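Local coordinates for microcin B17-processing protein McbB (Escherichia coli str. K-12 substr. MG1655, PDB 6GRH) that is necessary for converting the inactive microcin B17 precursor McbA into the active peptide, at residues Ile38-Met43 with Ser69-Asp74; Thr27-Tyr32 with Ile81-Ile86; Lys116-Phe121 with Arg249-Thr254; Ile13-Phe18 with Gly55-Tyr60. All blocks are in the same frame, centred on the assembly; numbering follows the deposited sequence. Where two conformers were deposited one is given.

Contact 1: Ile38-Met43 with Ser69-Asp74; sequences ITHEGM and SLIDKD
His40 meets Ile71 with a ring already committed to a helix end: an imidazole occupies the N-cap position ahead of helix 41-52. Its CG stands anti to the backbone N (chi1 -173°), and ND1 accepts Met43 N at 3.0 Å, the donor lying almost in the ring plane although the N-H points at ND1 at a bent 145°. The other nitrogen looks across the contact, NE2 lying 2.9 Å from a water that donates to Leu70 O. Between the two nitrogens, CE1 touches Ile71 CG1 at 3.7 Å as the side chains slide past each other in opposite directions. The segment on the far side includes the close of a Schellman motif, with Leu70 as the positive-phi C-prime residue that ends helix 59-68, so the start of one helix is set against the finish of another. Ile71 then leads to Asp72, the N-cap of helix 73-82. Beyond the imidazole, Ile71 CD1 reaches Met43 N at 3.6 Å. Met43, bent at chi2 and chi3, crosses Ile71 at about a right angle and brings CE to 3.9 Å from CD1; aromatic side chains from the chain of another protein pack on Met43 and on Ile71. With no side chain on Gly42, its CA lies 4.5 Å from Ser69 CA. Ser69 OG is 3.0 Å from Gly42 O.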
# COMPACT_ATOMS: atom_id res chain seq x y z
N ILE B 38 -39.73 -2.36 32.35
CA ILE B 38 -41.07 -2.09 31.79
C ILE B 38 -42.11 -2.21 32.89
O ILE B 38 -42.22 -3.26 33.51
CB ILE B 38 -41.43 -3.08 30.67
CG1 ILE B 38 -40.44 -2.99 29.52
CG2 ILE B 38 -42.87 -2.86 30.15
CD1 ILE B 38 -40.47 -1.69 28.74
N THR B 39 -42.87 -1.15 33.14
CA THR B 39 -43.89 -1.19 34.20
C THR B 39 -45.32 -1.09 33.69
O THR B 39 -46.22 -1.03 34.48
CB THR B 39 -43.66 -0.07 35.24
OG1 THR B 39 -43.60 1.19 34.55
CG2 THR B 39 -42.33 -0.34 36.03
N HIS B 40 -45.52 -1.10 32.38
CA HIS B 40 -46.84 -0.98 31.76
C HIS B 40 -47.16 -2.31 31.05
O HIS B 40 -46.40 -2.73 30.16
CB HIS B 40 -46.78 0.20 30.77
CG HIS B 40 -48.10 0.57 30.15
ND1 HIS B 40 -48.63 -0.10 29.07
CD2 HIS B 40 -48.95 1.58 30.43
CE1 HIS B 40 -49.78 0.47 28.73
NE2 HIS B 40 -49.99 1.49 29.54
N GLU B 41 -48.26 -2.96 31.44
CA GLU B 41 -48.67 -4.26 30.88
C GLU B 41 -48.94 -4.21 29.38
O GLU B 41 -48.51 -5.08 28.65
CB GLU B 41 -49.94 -4.81 31.58
CG GLU B 41 -49.73 -5.29 33.00
CD GLU B 41 -48.67 -6.37 33.16
OE1 GLU B 41 -48.36 -7.13 32.20
OE2 GLU B 41 -48.12 -6.46 34.28
N GLY B 42 -49.66 -3.18 28.92
CA GLY B 42 -49.90 -2.98 27.50
C GLY B 42 -48.63 -2.90 26.65
O GLY B 42 -48.55 -3.50 25.58
N MET B 43 -47.62 -2.18 27.12
CA MET B 43 -46.40 -2.06 26.35
C MET B 43 -45.65 -3.39 26.39
O MET B 43 -45.03 -3.76 25.41
CB MET B 43 -45.54 -0.92 26.86
CG MET B 43 -44.27 -0.69 26.06
SD MET B 43 -44.46 -0.33 24.29
CE MET B 43 -45.10 1.36 24.38
N SER B 69 -53.54 -2.47 23.02
CA SER B 69 -52.98 -2.28 24.35
C SER B 69 -53.31 -0.91 24.95
O SER B 69 -52.74 -0.56 25.97
CB SER B 69 -51.48 -2.48 24.31
OG SER B 69 -51.19 -3.85 24.19
N LEU B 70 -54.25 -0.17 24.34
CA LEU B 70 -54.68 1.15 24.80
C LEU B 70 -53.54 2.16 25.02
O LEU B 70 -53.54 2.93 25.99
CB LEU B 70 -55.53 0.99 26.06
CG LEU B 70 -56.82 0.14 25.89
CD1 LEU B 70 -57.43 -0.10 27.26
CD2 LEU B 70 -57.81 0.82 24.95
N ILE B 71 -52.59 2.18 24.10
CA ILE B 71 -51.43 3.07 24.16
C ILE B 71 -51.61 4.12 23.08
O ILE B 71 -51.96 3.78 21.95
CB ILE B 71 -50.13 2.26 23.93
CG1 ILE B 71 -49.93 1.28 25.10
CG2 ILE B 71 -48.90 3.16 23.76
CD1 ILE B 71 -48.79 0.30 24.86
N ASP B 72 -51.37 5.39 23.42
CA ASP B 72 -51.34 6.46 22.42
C ASP B 72 -50.32 6.11 21.33
O ASP B 72 -49.17 5.76 21.63
CB ASP B 72 -50.98 7.81 23.07
CG ASP B 72 -50.94 8.95 22.05
OD1 ASP B 72 -49.85 9.29 21.54
OD2 ASP B 72 -52.02 9.50 21.73
N LYS B 73 -50.75 6.17 20.06
CA LYS B 73 -49.88 5.75 18.95
C LYS B 73 -48.57 6.53 18.84
O LYS B 73 -47.50 5.94 18.71
CB LYS B 73 -50.60 5.84 17.60
CG LYS B 73 -51.69 4.80 17.41
CD LYS B 73 -52.44 5.08 16.11
CE LYS B 73 -53.94 4.88 16.19
NZ LYS B 73 -54.61 5.64 17.28
N ASP B 74 -48.67 7.86 18.88
CA ASP B 74 -47.49 8.75 18.84
C ASP B 74 -46.52 8.51 20.01
O ASP B 74 -45.31 8.41 19.81
CB ASP B 74 -47.90 10.23 18.83
CG ASP B 74 -48.70 10.61 17.60
OD1 ASP B 74 -48.20 10.35 16.49
OD2 ASP B 74 -49.83 11.16 17.73
O HOH W 1 -52.67 2.39 29.01

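Contact 2: Thr27-Tyr32 with Ile81-Ile86; sequences TLLITY and ITTGVI. With EDO (1,2-ethanediol), chain J.
Leu29 and Val85 cross obliquely, and the closest approach of their side chains is Leu29 CD2 to Val85 CG2 at 3.7 Å. Leu29 holds CG anti to its backbone N (chi1 171°), and the same CD2 comes to 3.9 Å from Thr83 OG1, the two side chains crossing at about a right angle. That hydroxyl is hydrogen-bonded to Phe79 O one helical turn back; the leucine methyl makes van der Waals contact. Next along the strand, Thr31 places OG1 between the backbone N and the carbonyl carbon (chi1 80°) and donates to Thr83 O at 2.6 Å, within the carbonyl plane and with a C=O...O angle of 152°. Thr31 OG1 also accepts from Ile33 N, as in an ST turn, and from Ser34 N; Thr83 O has a second partner in Ser34 OG. The threonine thus fastens its own turn to the end of helix 73-82, where Gly84 forms a Schellman motif. A water donates to Gly84 O at 2.7 Å and accepts from Tyr32 N at 3.2 Å. Tyr32 OH is hydrogen-bonded to O1 of a 1,2-ethanediol (3.1 Å), probably from the crystallisation liquor; either hydroxyl could donate. Strand 26-31 runs antiparallel to both strand 13-23, whose Phe18 packs on Leu29 and Thr31, and strand 34-38, whose Val36 meets Thr83; Leu47 and Leu50 of helix 41-52 and Leu80 of helix 73-82 close round Val85.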
# COMPACT_ATOMS: atom_id res chain seq x y z
N THR B 27 -40.14 -7.16 34.38
CA THR B 27 -40.03 -7.26 32.93
C THR B 27 -39.01 -6.27 32.42
O THR B 27 -39.09 -5.09 32.73
CB THR B 27 -41.40 -7.01 32.27
OG1 THR B 27 -42.28 -8.03 32.72
CG2 THR B 27 -41.33 -7.09 30.76
N LEU B 28 -38.04 -6.76 31.65
CA LEU B 28 -36.97 -5.92 31.11
C LEU B 28 -36.90 -6.04 29.59
O LEU B 28 -36.95 -7.15 29.05
CB LEU B 28 -35.61 -6.28 31.71
CG LEU B 28 -35.42 -6.28 33.22
CD1 LEU B 28 -33.96 -6.55 33.55
CD2 LEU B 28 -35.84 -4.98 33.88
N LEU B 29 -36.79 -4.88 28.95
CA LEU B 29 -36.54 -4.71 27.53
C LEU B 29 -35.04 -4.45 27.41
O LEU B 29 -34.53 -3.59 28.11
CB LEU B 29 -37.30 -3.50 27.00
CG LEU B 29 -36.97 -3.05 25.58
CD1 LEU B 29 -37.35 -4.12 24.59
CD2 LEU B 29 -37.59 -1.73 25.19
N ILE B 30 -34.37 -5.18 26.53
CA ILE B 30 -32.97 -4.94 26.23
C ILE B 30 -32.80 -4.87 24.73
O ILE B 30 -33.09 -5.83 24.02
CB ILE B 30 -32.06 -6.05 26.78
CG1 ILE B 30 -32.37 -6.31 28.26
CG2 ILE B 30 -30.60 -5.69 26.59
CD1 ILE B 30 -31.85 -7.64 28.77
N THR B 31 -32.30 -3.73 24.25
CA THR B 31 -31.98 -3.55 22.85
C THR B 31 -30.50 -3.22 22.70
O THR B 31 -29.76 -3.14 23.68
CB THR B 31 -32.81 -2.42 22.24
OG1 THR B 31 -32.26 -1.14 22.57
CG2 THR B 31 -34.28 -2.48 22.74
N TYR B 32 -30.08 -2.99 21.46
CA TYR B 32 -28.72 -2.49 21.21
C TYR B 32 -28.45 -1.08 21.74
O TYR B 32 -27.30 -0.72 22.02
CB TYR B 32 -28.45 -2.56 19.72
CG TYR B 32 -28.18 -3.94 19.16
CD1 TYR B 32 -28.02 -5.06 19.97
CD2 TYR B 32 -28.03 -4.11 17.81
CE1 TYR B 32 -27.75 -6.31 19.44
CE2 TYR B 32 -27.77 -5.36 17.26
CZ TYR B 32 -27.62 -6.45 18.09
OH TYR B 32 -27.34 -7.67 17.56
N ILE B 81 -39.07 3.82 19.08
CA ILE B 81 -37.99 4.34 18.26
C ILE B 81 -36.80 4.74 19.14
O ILE B 81 -35.65 4.39 18.83
CB ILE B 81 -38.43 5.56 17.41
CG1 ILE B 81 -39.35 5.09 16.28
CG2 ILE B 81 -37.21 6.29 16.82
CD1 ILE B 81 -40.16 6.21 15.65
N THR B 82 -37.07 5.50 20.20
CA THR B 82 -35.99 6.07 21.02
C THR B 82 -35.24 4.98 21.77
O THR B 82 -34.03 5.09 21.90
CB THR B 82 -36.47 7.16 21.99
OG1 THR B 82 -37.55 6.66 22.79
CG2 THR B 82 -36.93 8.38 21.23
N THR B 83 -35.93 3.92 22.20
CA THR B 83 -35.29 2.81 22.92
C THR B 83 -34.55 1.81 22.05
O THR B 83 -33.83 0.99 22.60
CB THR B 83 -36.29 2.05 23.82
OG1 THR B 83 -37.37 1.50 23.02
CG2 THR B 83 -36.83 2.95 24.91
N GLY B 84 -34.74 1.85 20.72
CA GLY B 84 -34.06 0.95 19.77
C GLY B 84 -34.80 -0.34 19.43
O GLY B 84 -34.17 -1.34 19.08
N VAL B 85 -36.13 -0.34 19.57
CA VAL B 85 -36.96 -1.49 19.23
C VAL B 85 -37.30 -1.46 17.74
O VAL B 85 -37.31 -2.51 17.09
CB VAL B 85 -38.26 -1.55 20.06
CG1 VAL B 85 -39.07 -2.81 19.72
CG2 VAL B 85 -37.97 -1.56 21.56
N ILE B 86 -37.63 -0.28 17.23
CA ILE B 86 -37.94 -0.10 15.81
C ILE B 86 -37.21 1.13 15.24
O ILE B 86 -36.73 1.98 16.00
CB ILE B 86 -39.47 0.04 15.53
CG1 ILE B 86 -40.01 1.42 15.96
CG2 ILE B 86 -40.26 -1.08 16.19
CD1 ILE B 86 -41.51 1.58 15.82
C1 EDO J . -28.95 -9.84 15.06
O1 EDO J . -28.50 -8.51 14.78
C2 EDO J . -28.26 -10.31 16.33
O2 EDO J . -28.36 -11.72 16.47
O HOH W 2 -31.83 -2.73 18.85

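Contact 3: Lys116-Phe121 with Arg249-Thr254; sequences KCDGVF and RLQELT
Val120 supplies the close-packed half of this contact, pressing its two methyls on the last turns of helix 236-254. CG2 rests against the backbone, 3.7 Å from Gln251 CA, while CG1 meets Leu250 CB at 4.1 Å. Gln251, its chain extended beyond CG, crosses Asp118 at about a right angle and sets OE1 3.6 Å from Asp118 CB. The amide is gripped at both ends, OE1 by Arg248 NH1 and NE2 by Thr256 O.

Water carries the looser side. One molecule donates to Asp118 OD1 at 2.6 Å and accepts from Gln251 NE2; another links Gly119 O, Phe121 N and Thr254 O; a third donates to Phe121 O and, at 2.8 Å, to Thr254 OG1. That hydroxyl turns back to donate to Leu250 O at 2.9 Å, from 41° above the carbonyl plane, sharing the acceptor with Thr254 N. Gly119 is the C-prime residue of the Schellman motif that ends helix 111-115. The loop after that helix is thus laid on helix 236-254, with Trp115 touching both Val120 and Leu250, Ser98 of strand 97-102 beside Leu250 and Thr254, and Leu140 and Trp142 of strand 139-144 packed against Leu250.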
# COMPACT_ATOMS: atom_id res chain seq x y z
N LYS B 116 -35.37 -12.49 6.38
CA LYS B 116 -36.43 -11.47 6.50
C LYS B 116 -36.39 -10.74 7.84
O LYS B 116 -36.70 -9.55 7.89
CB LYS B 116 -37.82 -12.09 6.27
CG LYS B 116 -38.06 -12.55 4.84
CD LYS B 116 -39.50 -13.04 4.64
CE LYS B 116 -39.79 -13.39 3.18
NZ LYS B 116 -39.29 -12.38 2.18
N CYS B 117 -36.00 -11.42 8.91
CA CYS B 117 -35.93 -10.75 10.20
C CYS B 117 -34.70 -9.83 10.35
O CYS B 117 -34.56 -9.17 11.38
CB CYS B 117 -36.01 -11.75 11.34
SG CYS B 117 -34.57 -12.79 11.56
N ASP B 118 -33.82 -9.82 9.34
CA ASP B 118 -32.76 -8.83 9.19
C ASP B 118 -33.13 -7.83 8.09
O ASP B 118 -32.28 -7.06 7.64
CB ASP B 118 -31.45 -9.56 8.84
CG ASP B 118 -31.14 -10.70 9.82
OD1 ASP B 118 -30.70 -10.43 10.96
OD2 ASP B 118 -31.37 -11.88 9.47
N GLY B 119 -34.39 -7.86 7.62
CA GLY B 119 -34.84 -6.96 6.60
C GLY B 119 -34.31 -7.21 5.21
O GLY B 119 -34.43 -6.35 4.34
N VAL B 120 -33.80 -8.41 4.97
CA VAL B 120 -33.22 -8.79 3.69
C VAL B 120 -34.24 -9.57 2.85
O VAL B 120 -34.70 -10.60 3.28
CB VAL B 120 -31.96 -9.65 3.91
CG1 VAL B 120 -31.47 -10.24 2.59
CG2 VAL B 120 -30.88 -8.79 4.55
N PHE B 121 -34.56 -9.04 1.67
CA PHE B 121 -35.48 -9.67 0.70
C PHE B 121 -34.67 -10.45 -0.35
O PHE B 121 -34.04 -9.85 -1.22
CB PHE B 121 -36.34 -8.60 0.02
CG PHE B 121 -37.35 -9.13 -1.02
CD1 PHE B 121 -37.85 -10.44 -0.99
CD2 PHE B 121 -37.82 -8.26 -2.02
CE1 PHE B 121 -38.78 -10.87 -1.94
CE2 PHE B 121 -38.73 -8.68 -2.97
CZ PHE B 121 -39.22 -9.99 -2.94
N ARG B 249 -23.47 -8.76 4.80
CA ARG B 249 -23.21 -7.96 3.64
C ARG B 249 -24.48 -7.58 2.89
O ARG B 249 -24.67 -6.42 2.51
CB ARG B 249 -22.14 -8.64 2.75
CG ARG B 249 -21.70 -7.79 1.59
CD ARG B 249 -20.83 -6.64 2.07
NE ARG B 249 -20.44 -5.82 0.95
CZ ARG B 249 -20.59 -4.50 0.83
NH1 ARG B 249 -21.09 -3.75 1.82
NH2 ARG B 249 -20.18 -3.92 -0.29
N LEU B 250 -25.37 -8.53 2.68
CA LEU B 250 -26.66 -8.23 2.07
C LEU B 250 -27.46 -7.25 2.91
O LEU B 250 -28.13 -6.35 2.37
CB LEU B 250 -27.49 -9.51 1.87
CG LEU B 250 -27.28 -10.31 0.59
CD1 LEU B 250 -28.07 -11.60 0.68
CD2 LEU B 250 -27.65 -9.51 -0.66
N GLN B 251 -27.40 -7.45 4.23
CA GLN B 251 -28.06 -6.55 5.16
C GLN B 251 -27.55 -5.12 5.04
O GLN B 251 -28.37 -4.19 4.94
CB GLN B 251 -27.95 -7.09 6.58
CG GLN B 251 -28.68 -6.25 7.61
CD GLN B 251 -28.76 -6.93 8.96
OE1 GLN B 251 -28.24 -8.04 9.16
NE2 GLN B 251 -29.51 -6.33 9.86
N GLU B 252 -26.22 -4.94 4.95
CA GLU B 252 -25.63 -3.63 4.75
C GLU B 252 -26.16 -2.94 3.52
O GLU B 252 -26.44 -1.74 3.54
CB GLU B 252 -24.11 -3.69 4.58
CG GLU B 252 -23.34 -3.97 5.83
CD GLU B 252 -21.86 -4.31 5.57
OE1 GLU B 252 -21.36 -4.12 4.43
OE2 GLU B 252 -21.20 -4.78 6.52
N LEU B 253 -26.27 -3.70 2.44
CA LEU B 253 -26.62 -3.17 1.12
C LEU B 253 -28.11 -2.95 0.91
O LEU B 253 -28.49 -1.93 0.34
CB LEU B 253 -26.09 -4.09 0.01
CG LEU B 253 -24.55 -4.13 -0.11
CD1 LEU B 253 -24.13 -5.33 -0.93
CD2 LEU B 253 -24.02 -2.86 -0.72
N THR B 254 -28.93 -3.91 1.36
CA THR B 254 -30.36 -3.93 1.05
C THR B 254 -31.28 -4.14 2.25
O THR B 254 -32.49 -4.11 2.08
CB THR B 254 -30.72 -5.06 0.04
OG1 THR B 254 -30.45 -6.36 0.63
CG2 THR B 254 -29.92 -4.91 -1.24
O HOH W 3 -30.43 -8.13 12.17
O HOH W 4 -33.90 -6.35 1.13
O HOH W 5 -32.23 -7.81 -0.96

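Contact 4: Ile13-Phe18 with Gly55-Tyr60; sequences INILPF and GIISEY
Asn14 and Ile56 lie side by side and point the same way, the flat carboxamide offering its nitrogen to hydrocarbon: ND2 is 3.5 Å from Ile56 CD1. The oxygen end of that group is taken up by Thr89 OG1, with a weak second bond from Asn87 ND2. The other flat group, the ring of Phe18, has Ile15 CG2 and Leu16 O in plane at its edge, and beyond the contact the residue packs among Leu29, Thr31, Leu50 and Val85.

The backbones of strand 13-23 and the weakly bonded strand 56-57 run antiparallel, with Asn14 and Ile56 as a non-hydrogen-bonded pair. Ile57 N donates to Ile13 O at 3.0 Å, nearly straight at 163°, and Ile56 CA adds a CA-H...O contact to the same oxygen at 3.3 Å. At Ile15 the bond runs the other way, N to Gly55 O at 2.8 Å, the donor lying 37° above the carbonyl plane; Gly55 has two conformers, and this bond belongs to one. Towards Ile13 N the strands part enough for a water to bridge it to Ile57 O, 2.6 Å from the latter.

On the face away from Asn14, Ile13 CG2 meets Ile57 CG2 at 3.8 Å, and Ile15 CD1 lies 4.1 Å from Ile57 CB, the side chains crossing at a slant; Leu50 of helix 41-52 packs on Ile15 and Ile57. Glu59, in salt bridge with Lys77, touches Ile13 through CB. The chemistry is divided: two backbone bonds and a bridging water hold the strands lightly, while branched aliphatic groups supply the adhesion on the buried face.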
# COMPACT_ATOMS: atom_id res chain seq x y z
N ILE B 13 -41.39 0.40 8.59
CA ILE B 13 -41.01 0.19 9.98
C ILE B 13 -40.20 -1.08 10.09
O ILE B 13 -40.68 -2.15 9.76
CB ILE B 13 -42.24 0.11 10.91
CG1 ILE B 13 -43.13 1.33 10.75
CG2 ILE B 13 -41.80 -0.04 12.37
CD1 ILE B 13 -42.55 2.61 11.31
N ASN B 14 -38.96 -0.96 10.56
CA ASN B 14 -38.03 -2.08 10.75
C ASN B 14 -37.98 -2.42 12.22
O ASN B 14 -37.86 -1.52 13.04
CB ASN B 14 -36.61 -1.70 10.29
CG ASN B 14 -36.61 -1.10 8.91
OD1 ASN B 14 -36.30 0.09 8.73
ND2 ASN B 14 -37.04 -1.87 7.95
N ILE B 15 -38.12 -3.71 12.55
CA ILE B 15 -37.97 -4.19 13.94
C ILE B 15 -36.51 -4.57 14.15
O ILE B 15 -35.94 -5.36 13.39
CB ILE B 15 -38.93 -5.37 14.25
CG1 ILE B 15 -40.38 -4.94 14.00
CG2 ILE B 15 -38.80 -5.84 15.68
CD1 ILE B 15 -41.37 -6.08 14.06
N LEU B 16 -35.90 -3.98 15.17
CA LEU B 16 -34.46 -4.11 15.42
C LEU B 16 -34.23 -5.23 16.41
O LEU B 16 -35.17 -5.75 16.97
CB LEU B 16 -33.88 -2.78 15.92
CG LEU B 16 -34.13 -1.58 15.00
CD1 LEU B 16 -33.82 -0.25 15.68
CD2 LEU B 16 -33.31 -1.72 13.72
N PRO B 17 -32.97 -5.65 16.61
CA PRO B 17 -32.75 -6.72 17.59
C PRO B 17 -33.05 -6.30 19.03
O PRO B 17 -32.57 -5.26 19.48
CB PRO B 17 -31.25 -7.04 17.44
CG PRO B 17 -30.92 -6.59 16.06
CD PRO B 17 -31.73 -5.33 15.90
N PHE B 18 -33.82 -7.12 19.74
CA PHE B 18 -34.07 -6.89 21.16
C PHE B 18 -34.56 -8.15 21.83
O PHE B 18 -34.95 -9.10 21.15
CB PHE B 18 -35.07 -5.75 21.36
CG PHE B 18 -36.49 -6.11 20.99
CD1 PHE B 18 -36.91 -6.07 19.68
CD2 PHE B 18 -37.40 -6.49 21.97
CE1 PHE B 18 -38.22 -6.38 19.34
CE2 PHE B 18 -38.70 -6.79 21.64
CZ PHE B 18 -39.11 -6.75 20.32
N GLY B 55 -38.56 -8.79 11.14
CA GLY B 55 -38.09 -7.63 10.41
C GLY B 55 -39.13 -6.55 10.25
O GLY B 55 -39.37 -5.77 11.17
N ILE B 56 -39.81 -6.52 9.11
CA ILE B 56 -40.57 -5.32 8.73
C ILE B 56 -42.02 -5.50 9.20
O ILE B 56 -42.55 -6.60 9.13
CB ILE B 56 -40.51 -5.09 7.20
CG1 ILE B 56 -39.23 -4.35 6.80
CG2 ILE B 56 -41.72 -4.29 6.68
CD1 ILE B 56 -37.95 -5.10 7.07
N ILE B 57 -42.64 -4.43 9.69
CA ILE B 57 -44.07 -4.48 10.06
C ILE B 57 -44.77 -3.30 9.44
O ILE B 57 -44.24 -2.20 9.43
CB ILE B 57 -44.29 -4.51 11.59
CG1 ILE B 57 -45.75 -4.79 11.94
CG2 ILE B 57 -43.81 -3.22 12.26
CD1 ILE B 57 -46.04 -4.76 13.43
N SER B 58 -45.97 -3.54 8.92
CA SER B 58 -46.77 -2.47 8.40
C SER B 58 -47.12 -1.51 9.53
O SER B 58 -47.50 -1.95 10.62
CB SER B 58 -48.07 -3.03 7.82
OG SER B 58 -49.02 -2.01 7.68
N GLU B 59 -47.01 -0.21 9.28
CA GLU B 59 -47.42 0.79 10.26
C GLU B 59 -48.87 0.64 10.69
O GLU B 59 -49.20 0.94 11.85
CB GLU B 59 -47.11 2.23 9.78
CG GLU B 59 -47.34 3.31 10.84
CD GLU B 59 -46.40 4.51 10.73
OE1 GLU B 59 -45.84 4.77 9.64
OE2 GLU B 59 -46.23 5.22 11.76
N TYR B 60 -49.73 0.17 9.78
CA TYR B 60 -51.11 -0.12 10.11
C TYR B 60 -51.24 -1.16 11.23
O TYR B 60 -52.04 -0.98 12.14
CB TYR B 60 -51.88 -0.57 8.86
CG TYR B 60 -52.17 0.51 7.82
CD1 TYR B 60 -52.63 1.77 8.20
CD2 TYR B 60 -52.00 0.26 6.46
CE1 TYR B 60 -52.90 2.74 7.25
CE2 TYR B 60 -52.27 1.22 5.51
CZ TYR B 60 -52.72 2.46 5.90
OH TYR B 60 -52.99 3.42 4.94
O HOH W 6 -43.51 -0.94 7.33
O HOH W 7 -36.34 -8.24 13.64

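How the contacts relate
Contacts 1, 2 and 4 knit together the N-terminal region, and contact 3 lies outside it and borders it at contact 4. Contact 1 is nested within the loop that contact 2 closes; their centres are 14 Å apart, and Ile38 N probably bonds to Thr27 O at 2.8 Å. Contacts 2 and 4, with centres 12 Å apart, are on neighbouring strands of one sheet and meet where Val85 O takes Leu16 N at 2.8 Å. Contact 3 touches contact 4 through Gly119 CA and Ile56 CD1, 3.7 Å apart, but its centre is 29 Å from that of contact 1. The zinc ion is bound by Cys192, Cys195, Cys290 and Cys292, none in these contacts.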